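PDB 6A97: MHC I-like leukocyte 2 long form from Mus musculus, which binds to heparan sulfate proteoglycans on the surface of fibroblasts and belongs to the MHC class I family. Local coordinates for residues E51-Y56 with Q187-S192; F130-Y135 with F140-Q145. All coordinates share one frame; numbering follows the deposited sequence.

Contact 1. Residues E51-Y56 with Q187-S192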
ATOM      1  N   GLU A  51       2.788   6.187  18.276  1.00 40.01           N
ATOM      2  CA  GLU A  51       4.181   6.582  18.510  1.00 44.18           C
ATOM      3  C   GLU A  51       4.549   6.576  19.996  1.00 38.22           C
ATOM      4  O   GLU A  51       3.846   7.157  20.824  1.00 37.33           O
ATOM      5  CB  GLU A  51       4.455   7.965  17.918  1.00 47.68           C
ATOM      6  CG  GLU A  51       4.217   8.039  16.423  1.00 62.46           C
ATOM      7  CD  GLU A  51       4.994   6.978  15.667  1.00 70.12           C
ATOM      8  OE1 GLU A  51       4.359   6.137  14.993  1.00 73.06           O
ATOM      9  OE2 GLU A  51       6.242   6.981  15.755  1.00 66.90           O
ATOM     10  N   LEU A  52       5.652   5.912  20.321  1.00 37.80           N
ATOM     11  CA  LEU A  52       6.114   5.824  21.696  1.00 33.70           C
ATOM     12  C   LEU A  52       6.381   7.226  22.230  1.00 30.54           C
ATOM     13  O   LEU A  52       7.105   8.015  21.621  1.00 36.64           O
ATOM     14  CB  LEU A  52       7.364   4.948  21.793  1.00 34.50           C
ATOM     15  CG  LEU A  52       7.958   4.806  23.200  1.00 41.37           C
ATOM     16  CD1 LEU A  52       6.957   4.159  24.154  1.00 35.85           C
ATOM     17  CD2 LEU A  52       9.256   4.013  23.165  1.00 32.10           C
ATOM     18  N   PHE A  53       5.767   7.537  23.364  1.00 34.18           N
ATOM     19  CA  PHE A  53       5.805   8.882  23.903  1.00 30.09           C
ATOM     20  C   PHE A  53       6.493   8.907  25.265  1.00 36.58           C
ATOM     21  O   PHE A  53       7.358   9.745  25.528  1.00 36.18           O
ATOM     22  CB  PHE A  53       4.378   9.441  23.997  1.00 40.14           C
ATOM     23  CG  PHE A  53       4.293  10.801  24.632  1.00 52.54           C
ATOM     24  CD1 PHE A  53       5.101  11.838  24.194  1.00 69.15           C
ATOM     25  CD2 PHE A  53       3.399  11.045  25.659  1.00 52.93           C
ATOM     26  CE1 PHE A  53       5.023  13.088  24.776  1.00 71.47           C
ATOM     27  CE2 PHE A  53       3.316  12.295  26.244  1.00 50.92           C
ATOM     28  CZ  PHE A  53       4.127  13.315  25.801  1.00 64.19           C
ATOM     29  N   LEU A  54       6.119   7.977  26.133  1.00 33.68           N
ATOM     30  CA  LEU A  54       6.681   7.948  27.473  1.00 32.62           C
ATOM     31  C   LEU A  54       6.998   6.522  27.870  1.00 33.06           C
ATOM     32  O   LEU A  54       6.352   5.577  27.405  1.00 31.00           O
ATOM     33  CB  LEU A  54       5.713   8.570  28.488  1.00 31.63           C
ATOM     34  CG  LEU A  54       5.462  10.073  28.412  1.00 37.74           C
ATOM     35  CD1 LEU A  54       4.243  10.452  29.255  1.00 43.04           C
ATOM     36  CD2 LEU A  54       6.698  10.827  28.881  1.00 34.28           C
ATOM     37  N   LYS A  55       7.978   6.375  28.749  1.00 31.97           N
ATOM     38  CA  LYS A  55       8.318   5.078  29.302  1.00 34.85           C
ATOM     39  C   LYS A  55       8.607   5.181  30.791  1.00 32.83           C
ATOM     40  O   LYS A  55       9.286   6.109  31.232  1.00 37.15           O
ATOM     41  CB  LYS A  55       9.544   4.475  28.608  1.00 35.36           C
ATOM     42  CG  LYS A  55      10.111   3.311  29.417  1.00 50.42           C
ATOM     43  CD  LYS A  55      11.358   2.720  28.845  1.00 55.71           C
ATOM     44  CE  LYS A  55      12.586   3.514  29.214  1.00 51.26           C
ATOM     45  NZ  LYS A  55      13.808   2.714  28.909  1.00 54.82           N
ATOM     46  N   TYR A  56       8.096   4.224  31.556  1.00 32.12           N
ATOM     47  CA  TYR A  56       8.570   4.008  32.914  1.00 39.36           C
ATOM     48  C   TYR A  56       8.942   2.551  33.063  1.00 32.42           C
ATOM     49  O   TYR A  56       8.123   1.671  32.802  1.00 37.11           O
ATOM     50  CB  TYR A  56       7.523   4.386  33.964  1.00 35.80           C
ATOM     51  CG  TYR A  56       7.920   3.954  35.364  1.00 37.55           C
ATOM     52  CD1 TYR A  56       7.100   3.129  36.120  1.00 54.13           C
ATOM     53  CD2 TYR A  56       9.131   4.365  35.922  1.00 37.40           C
ATOM     54  CE1 TYR A  56       7.462   2.730  37.399  1.00 53.95           C
ATOM     55  CE2 TYR A  56       9.507   3.966  37.200  1.00 40.35           C
ATOM     56  CZ  TYR A  56       8.663   3.149  37.935  1.00 52.86           C
ATOM     57  OH  TYR A  56       9.012   2.743  39.205  1.00 50.98           O
ATOM     58  N   GLN A 187      -5.753  14.334  25.929  1.00 47.09           N
ATOM     59  CA  GLN A 187      -5.950  15.726  25.552  1.00 58.08           C
ATOM     60  C   GLN A 187      -4.734  16.566  25.923  1.00 66.08           C
ATOM     61  O   GLN A 187      -4.281  17.403  25.142  1.00 69.41           O
ATOM     62  CB  GLN A 187      -7.205  16.293  26.220  1.00 64.50           C
ATOM     63  CG  GLN A 187      -7.828  17.440  25.452  1.00 73.69           C
ATOM     64  CD  GLN A 187      -8.100  17.078  24.004  1.00 76.48           C
ATOM     65  OE1 GLN A 187      -8.903  16.190  23.714  1.00 79.08           O
ATOM     66  NE2 GLN A 187      -7.425  17.760  23.087  1.00 76.43           N
ATOM     67  N   ARG A 188      -4.206  16.332  27.119  1.00 59.13           N
ATOM     68  CA  ARG A 188      -3.037  17.061  27.583  1.00 57.05           C
ATOM     69  C   ARG A 188      -1.818  16.704  26.728  1.00 58.54           C
ATOM     70  O   ARG A 188      -1.033  17.578  26.369  1.00 67.70           O
ATOM     71  CB  ARG A 188      -2.781  16.768  29.062  1.00 54.82           C
ATOM     72  CG  ARG A 188      -1.899  17.791  29.760  1.00 55.01           C
ATOM     73  CD  ARG A 188      -1.716  17.453  31.236  1.00 54.07           C
ATOM     74  NE  ARG A 188      -1.101  16.142  31.429  1.00 55.25           N
ATOM     75  CZ  ARG A 188      -1.748  15.072  31.881  1.00 54.61           C
ATOM     76  NH1 ARG A 188      -3.033  15.155  32.196  1.00 51.90           N
ATOM     77  NH2 ARG A 188      -1.108  13.917  32.024  1.00 45.85           N
ATOM     78  N   TYR A 189      -1.678  15.423  26.384  1.00 51.92           N
ATOM     79  CA  TYR A 189      -0.583  14.973  25.522  1.00 52.99           C
ATOM     80  C   TYR A 189      -0.654  15.592  24.127  1.00 61.34           C
ATOM     81  O   TYR A 189       0.361  16.015  23.576  1.00 64.96           O
ATOM     82  CB  TYR A 189      -0.578  13.449  25.378  1.00 48.94           C
ATOM     83  CG  TYR A 189      -0.241  12.669  26.628  1.00 43.41           C
ATOM     84  CD1 TYR A 189       0.343  13.281  27.730  1.00 42.32           C
ATOM     85  CD2 TYR A 189      -0.489  11.306  26.692  1.00 37.64           C
ATOM     86  CE1 TYR A 189       0.656  12.552  28.872  1.00 42.90           C
ATOM     87  CE2 TYR A 189      -0.180  10.571  27.820  1.00 43.33           C
ATOM     88  CZ  TYR A 189       0.392  11.194  28.908  1.00 42.66           C
ATOM     89  OH  TYR A 189       0.694  10.444  30.026  1.00 34.05           O
ATOM     90  N   LEU A 190      -1.854  15.619  23.553  1.00 60.04           N
ATOM     91  CA  LEU A 190      -2.043  16.127  22.196  1.00 61.39           C
ATOM     92  C   LEU A 190      -1.668  17.599  22.079  1.00 65.47           C
ATOM     93  O   LEU A 190      -1.155  18.037  21.047  1.00 71.93           O
ATOM     94  CB  LEU A 190      -3.490  15.918  21.744  1.00 58.22           C
ATOM     95  CG  LEU A 190      -3.852  14.489  21.343  1.00 55.60           C
ATOM     96  CD1 LEU A 190      -5.346  14.357  21.058  1.00 55.40           C
ATOM     97  CD2 LEU A 190      -3.024  14.057  20.138  1.00 49.30           C
ATOM     98  N   ALA A 191      -1.921  18.358  23.139  1.00 66.77           N
ATOM     99  CA  ALA A 191      -1.553  19.769  23.168  1.00 69.34           C
ATOM    100  C   ALA A 191      -0.034  19.937  23.137  1.00 77.16           C
ATOM    101  O   ALA A 191       0.496  20.744  22.373  1.00 82.10           O
ATOM    102  CB  ALA A 191      -2.140  20.444  24.398  1.00 63.95           C
ATOM    103  N   SER A 192       0.658  19.157  23.961  1.00 72.94           N
ATOM    104  CA  SER A 192       2.115  19.194  24.029  1.00 74.11           C
ATOM    105  C   SER A 192       2.766  18.674  22.753  1.00 76.87           C
ATOM    106  O   SER A 192       3.938  18.940  22.497  1.00 85.33           O
ATOM    107  CB  SER A 192       2.608  18.383  25.228  1.00 74.04           C
ATOM    108  OG  SER A 192       1.998  18.822  26.430  1.00 73.19           O
TER
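The contact belongs to the MHC class I platform, where helix 171-193 of the alpha-2 region lies over strand 51-57 of the alpha-1 region. It is carried by three buried side chains: Phe-53, Leu-54 and Tyr-189. The two rings form a T-shaped (edge-to-face) pair. Their centroids are 4.9 Å apart and their planes stand at 64°. Phe-53 supplies the edge. Its CE2 sits over one face of the Tyr-189 ring, offset toward the rim, and comes 3.5 Å from CD1 of Tyr-189. The CG of Phe-53 lies opposite the backbone N (chi1 176°), which sends the ring out from the strand to the helix. Leu-54 touches the far end of the tyrosine: its CD1 is 3.6 Å from OH of Tyr-189, an apolar branch against the hydroxyl oxygen. A classic beta bulge, in which Phe-53 and Leu-54 both face Ile-46, lets two consecutive strand residues meet the side chain of Tyr-189. Around the contact, Tyr-189 also touches Ile-46 and Glu-82, the latter on helix 75-96. Arg-188 turns to that helix too and makes a salt bridge with Glu-82. The arrangement is helix-on-sheet packing of the MHC class I alpha-1/alpha-2 fold.

Contact 2. Residues F130-Y135 with F140-Q145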
ATOM      1  N   PHE A 130     -10.655   0.922  26.144  1.00 41.91           N
ATOM      2  CA  PHE A 130     -10.391  -0.510  26.047  1.00 41.57           C
ATOM      3  C   PHE A 130      -9.406  -0.956  27.122  1.00 41.68           C
ATOM      4  O   PHE A 130      -8.596  -0.160  27.602  1.00 41.19           O
ATOM      5  CB  PHE A 130      -9.858  -0.875  24.652  1.00 41.93           C
ATOM      6  CG  PHE A 130      -8.543  -0.222  24.303  1.00 41.08           C
ATOM      7  CD1 PHE A 130      -8.509   1.035  23.716  1.00 40.06           C
ATOM      8  CD2 PHE A 130      -7.344  -0.874  24.548  1.00 44.67           C
ATOM      9  CE1 PHE A 130      -7.301   1.636  23.397  1.00 45.18           C
ATOM     10  CE2 PHE A 130      -6.134  -0.282  24.224  1.00 42.45           C
ATOM     11  CZ  PHE A 130      -6.113   0.977  23.652  1.00 45.82           C
ATOM     12  N   TRP A 131      -9.480  -2.230  27.498  1.00 35.08           N
ATOM     13  CA  TRP A 131      -8.542  -2.799  28.461  1.00 32.49           C
ATOM     14  C   TRP A 131      -8.481  -4.316  28.303  1.00 40.29           C
ATOM     15  O   TRP A 131      -9.464  -5.019  28.553  1.00 37.02           O
ATOM     16  CB  TRP A 131      -8.942  -2.418  29.887  1.00 37.00           C
ATOM     17  CG  TRP A 131      -7.898  -2.695  30.930  1.00 42.40           C
ATOM     18  CD1 TRP A 131      -6.964  -3.691  30.920  1.00 43.68           C
ATOM     19  CD2 TRP A 131      -7.672  -1.948  32.133  1.00 42.09           C
ATOM     20  NE1 TRP A 131      -6.177  -3.615  32.045  1.00 43.08           N
ATOM     21  CE2 TRP A 131      -6.592  -2.553  32.806  1.00 41.21           C
ATOM     22  CE3 TRP A 131      -8.282  -0.826  32.707  1.00 48.54           C
ATOM     23  CZ2 TRP A 131      -6.108  -2.078  34.028  1.00 45.67           C
ATOM     24  CZ3 TRP A 131      -7.800  -0.356  33.921  1.00 52.55           C
ATOM     25  CH2 TRP A 131      -6.727  -0.983  34.568  1.00 43.51           C
ATOM     26  N   HIS A 132      -7.320  -4.811  27.881  1.00 36.73           N
ATOM     27  CA  HIS A 132      -7.107  -6.245  27.711  1.00 33.49           C
ATOM     28  C   HIS A 132      -5.935  -6.730  28.552  1.00 37.02           C
ATOM     29  O   HIS A 132      -4.951  -6.014  28.727  1.00 36.56           O
ATOM     30  CB  HIS A 132      -6.844  -6.587  26.242  1.00 40.32           C
ATOM     31  CG  HIS A 132      -7.837  -5.997  25.289  1.00 50.92           C
ATOM     32  ND1 HIS A 132      -9.033  -6.610  24.981  1.00 52.47           N
ATOM     33  CD2 HIS A 132      -7.806  -4.850  24.569  1.00 52.05           C
ATOM     34  CE1 HIS A 132      -9.697  -5.863  24.117  1.00 53.65           C
ATOM     35  NE2 HIS A 132      -8.976  -4.789  23.852  1.00 57.99           N
ATOM     36  N   LEU A 133      -6.046  -7.944  29.080  1.00 34.23           N
ATOM     37  CA  LEU A 133      -4.922  -8.589  29.745  1.00 37.23           C
ATOM     38  C   LEU A 133      -4.475  -9.797  28.935  1.00 39.50           C
ATOM     39  O   LEU A 133      -5.289 -10.468  28.295  1.00 36.77           O
ATOM     40  CB  LEU A 133      -5.286  -9.019  31.168  1.00 40.70           C
ATOM     41  CG  LEU A 133      -5.772  -7.948  32.144  1.00 50.63           C
ATOM     42  CD1 LEU A 133      -6.184  -8.589  33.454  1.00 54.73           C
ATOM     43  CD2 LEU A 133      -4.678  -6.931  32.379  1.00 49.44           C
ATOM     44  N   GLY A 134      -3.179 -10.072  28.971  1.00 40.00           N
ATOM     45  CA  GLY A 134      -2.622 -11.220  28.286  1.00 38.00           C
ATOM     46  C   GLY A 134      -1.776 -12.020  29.250  1.00 42.55           C
ATOM     47  O   GLY A 134      -1.075 -11.457  30.095  1.00 39.16           O
ATOM     48  N   TYR A 135      -1.841 -13.340  29.129  1.00 37.25           N
ATOM     49  CA  TYR A 135      -1.086 -14.220  30.009  1.00 35.47           C
ATOM     50  C   TYR A 135      -0.371 -15.269  29.176  1.00 35.62           C
ATOM     51  O   TYR A 135      -1.001 -15.965  28.377  1.00 39.80           O
ATOM     52  CB  TYR A 135      -2.004 -14.888  31.041  1.00 37.50           C
ATOM     53  CG  TYR A 135      -1.253 -15.630  32.121  1.00 45.86           C
ATOM     54  CD1 TYR A 135      -0.457 -14.946  33.034  1.00 43.23           C
ATOM     55  CD2 TYR A 135      -1.335 -17.012  32.232  1.00 48.28           C
ATOM     56  CE1 TYR A 135       0.234 -15.616  34.024  1.00 51.17           C
ATOM     57  CE2 TYR A 135      -0.647 -17.692  33.221  1.00 51.18           C
ATOM     58  CZ  TYR A 135       0.134 -16.990  34.113  1.00 58.56           C
ATOM     59  OH  TYR A 135       0.817 -17.663  35.100  1.00 70.42           O
ATOM     60  N   PHE A 140      -6.356 -13.192  27.625  1.00 43.28           N
ATOM     61  CA  PHE A 140      -6.641 -13.612  28.994  1.00 41.38           C
ATOM     62  C   PHE A 140      -7.981 -13.022  29.419  1.00 45.41           C
ATOM     63  O   PHE A 140      -8.976 -13.737  29.528  1.00 49.32           O
ATOM     64  CB  PHE A 140      -5.508 -13.167  29.931  1.00 47.93           C
ATOM     65  CG  PHE A 140      -5.752 -13.450  31.394  1.00 48.63           C
ATOM     66  CD1 PHE A 140      -6.573 -14.493  31.799  1.00 45.74           C
ATOM     67  CD2 PHE A 140      -5.147 -12.665  32.368  1.00 51.42           C
ATOM     68  CE1 PHE A 140      -6.789 -14.743  33.144  1.00 49.90           C
ATOM     69  CE2 PHE A 140      -5.358 -12.914  33.717  1.00 53.65           C
ATOM     70  CZ  PHE A 140      -6.182 -13.953  34.104  1.00 53.70           C
ATOM     71  N   LEU A 141      -8.006 -11.711  29.635  1.00 38.89           N
ATOM     72  CA  LEU A 141      -9.242 -11.021  29.982  1.00 40.36           C
ATOM     73  C   LEU A 141      -9.486  -9.830  29.065  1.00 41.41           C
ATOM     74  O   LEU A 141      -8.555  -9.277  28.478  1.00 42.87           O
ATOM     75  CB  LEU A 141      -9.213 -10.556  31.442  1.00 41.14           C
ATOM     76  CG  LEU A 141      -8.941 -11.611  32.520  1.00 44.82           C
ATOM     77  CD1 LEU A 141      -8.930 -10.976  33.900  1.00 48.79           C
ATOM     78  CD2 LEU A 141      -9.967 -12.743  32.464  1.00 47.25           C
ATOM     79  N   THR A 142     -10.746  -9.435  28.948  1.00 43.45           N
ATOM     80  CA  THR A 142     -11.119  -8.257  28.177  1.00 41.15           C
ATOM     81  C   THR A 142     -12.256  -7.542  28.887  1.00 52.04           C
ATOM     82  O   THR A 142     -13.252  -8.168  29.253  1.00 52.73           O
ATOM     83  CB  THR A 142     -11.554  -8.619  26.743  1.00 44.12           C
ATOM     84  OG1 THR A 142     -10.429  -9.116  26.007  1.00 53.48           O
ATOM     85  CG2 THR A 142     -12.132  -7.396  26.027  1.00 38.83           C
ATOM     86  N   PHE A 143     -12.116  -6.237  29.091  1.00 46.94           N
ATOM     87  CA  PHE A 143     -13.168  -5.488  29.763  1.00 52.94           C
ATOM     88  C   PHE A 143     -14.257  -5.095  28.771  1.00 52.90           C
ATOM     89  O   PHE A 143     -13.993  -4.433  27.768  1.00 43.75           O
ATOM     90  CB  PHE A 143     -12.603  -4.247  30.459  1.00 47.51           C
ATOM     91  CG  PHE A 143     -13.613  -3.521  31.301  1.00 45.52           C
ATOM     92  CD1 PHE A 143     -14.000  -4.030  32.531  1.00 51.10           C
ATOM     93  CD2 PHE A 143     -14.185  -2.340  30.859  1.00 48.34           C
ATOM     94  CE1 PHE A 143     -14.936  -3.374  33.306  1.00 51.52           C
ATOM     95  CE2 PHE A 143     -15.121  -1.674  31.632  1.00 51.41           C
ATOM     96  CZ  PHE A 143     -15.497  -2.192  32.855  1.00 51.31           C
ATOM     97  N   ASP A 144     -15.485  -5.514  29.057  1.00 55.96           N
ATOM     98  CA  ASP A 144     -16.609  -5.241  28.168  1.00 54.00           C
ATOM     99  C   ASP A 144     -17.187  -3.858  28.452  1.00 54.99           C
ATOM    100  O   ASP A 144     -17.826  -3.644  29.481  1.00 64.76           O
ATOM    101  CB  ASP A 144     -17.686  -6.318  28.324  1.00 63.29           C
ATOM    102  CG  ASP A 144     -18.737  -6.260  27.227  1.00 71.88           C
ATOM    103  OD1 ASP A 144     -18.930  -7.287  26.541  1.00 77.71           O
ATOM    104  OD2 ASP A 144     -19.370  -5.196  27.050  1.00 76.25           O
ATOM    105  N   GLN A 145     -16.957  -2.928  27.530  1.00 60.15           N
ATOM    106  CA  GLN A 145     -17.378  -1.539  27.693  1.00 68.70           C
ATOM    107  C   GLN A 145     -18.886  -1.407  27.889  1.00 81.17           C
ATOM    108  O   GLN A 145     -19.347  -0.609  28.708  1.00 87.04           O
ATOM    109  CB  GLN A 145     -16.940  -0.712  26.482  1.00 69.74           C
ATOM    110  CG  GLN A 145     -15.444  -0.742  26.232  1.00 68.18           C
ATOM    111  CD  GLN A 145     -14.658  -0.138  27.380  1.00 73.01           C
ATOM    112  OE1 GLN A 145     -13.628  -0.674  27.792  1.00 82.74           O
ATOM    113  NE2 GLN A 145     -15.140   0.988  27.903  1.00 66.12           N
TER
HETATM  114  O   HOH W   1     -11.967  -3.430  26.478  1.00 44.38           O
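His-132 and Thr-142 form a non-hydrogen-bonded pair of antiparallel strands, and their side chains join in a bond of their own. ND1 of His-132 donates to OG1 of Thr-142 over 3.0 Å, with an N-H...O angle of 167°. The oxygen lies in the imidazole plane, at the ring edge. The two side chains run side by side and point the same way. Thr-142 CG2 also packs near the ring, 3.4 Å from ND1 of His-132. The strongest polar partner of the threonine hydroxyl, however, is OD2 of Asp-153, outside the hairpin.

The backbones bond on both sides of this pair. Phe-143 N donates to Trp-131 O at 3.0 Å, and Leu-133 N donates to Leu-141 O at 2.9 Å. Leu-133 O faces two amides, because Phe-140 and Leu-141 form a classic beta bulge opposite Leu-133. The bond from Leu-141 N is 3.3 Å long to Leu-133 O, and the one from Phe-140 N is weak. At Trp-131 and Phe-143 a water bridges the other backbone atoms: it accepts from Trp-131 N and donates to Phe-143 O, with a weak bond to Gln-145 OE1.

On the face carrying Leu-133 and Leu-141 the contact is apolar. CD1 of Leu-133 meets CD1 of Leu-141 at 3.7 Å, the two side chains crossing at a slant. The Phe-140 ring has its CD2 3.8 Å from CB of Leu-133. Leu-141 CG stands over the centre of one face of that ring.

Further out, Trp-131 and Phe-143 each make an edge-to-face pair with Trp-150, and both touch Val-174 of helix 171-193. Strand 127-135 pairs with strand 113-121, and strand 138-144 pairs with strand 149-152, so this hairpin lies within the platform sheet beneath that helix.

Both contacts reach the same eight-stranded sheet, with centres about 23 Å apart and no touch between them. Contact 1 is wholly buried; contact 2 is mostly so, but its polar His-132/Thr-142 pair is partly exposed. Contact 1 joins elements far apart in sequence, across the alpha-1 and alpha-2 regions, whereas contact 2 is a local hairpin within alpha-2. Their chemistry differs accordingly. Helix and strand in contact 1 meet through side chains alone, over a small area. Strand and strand in contact 2 bury about three times as much surface and add backbone bonds and a water. Helix 171-193 relates the two: it is one partner in contact 1 and packs on side chains of contact 2.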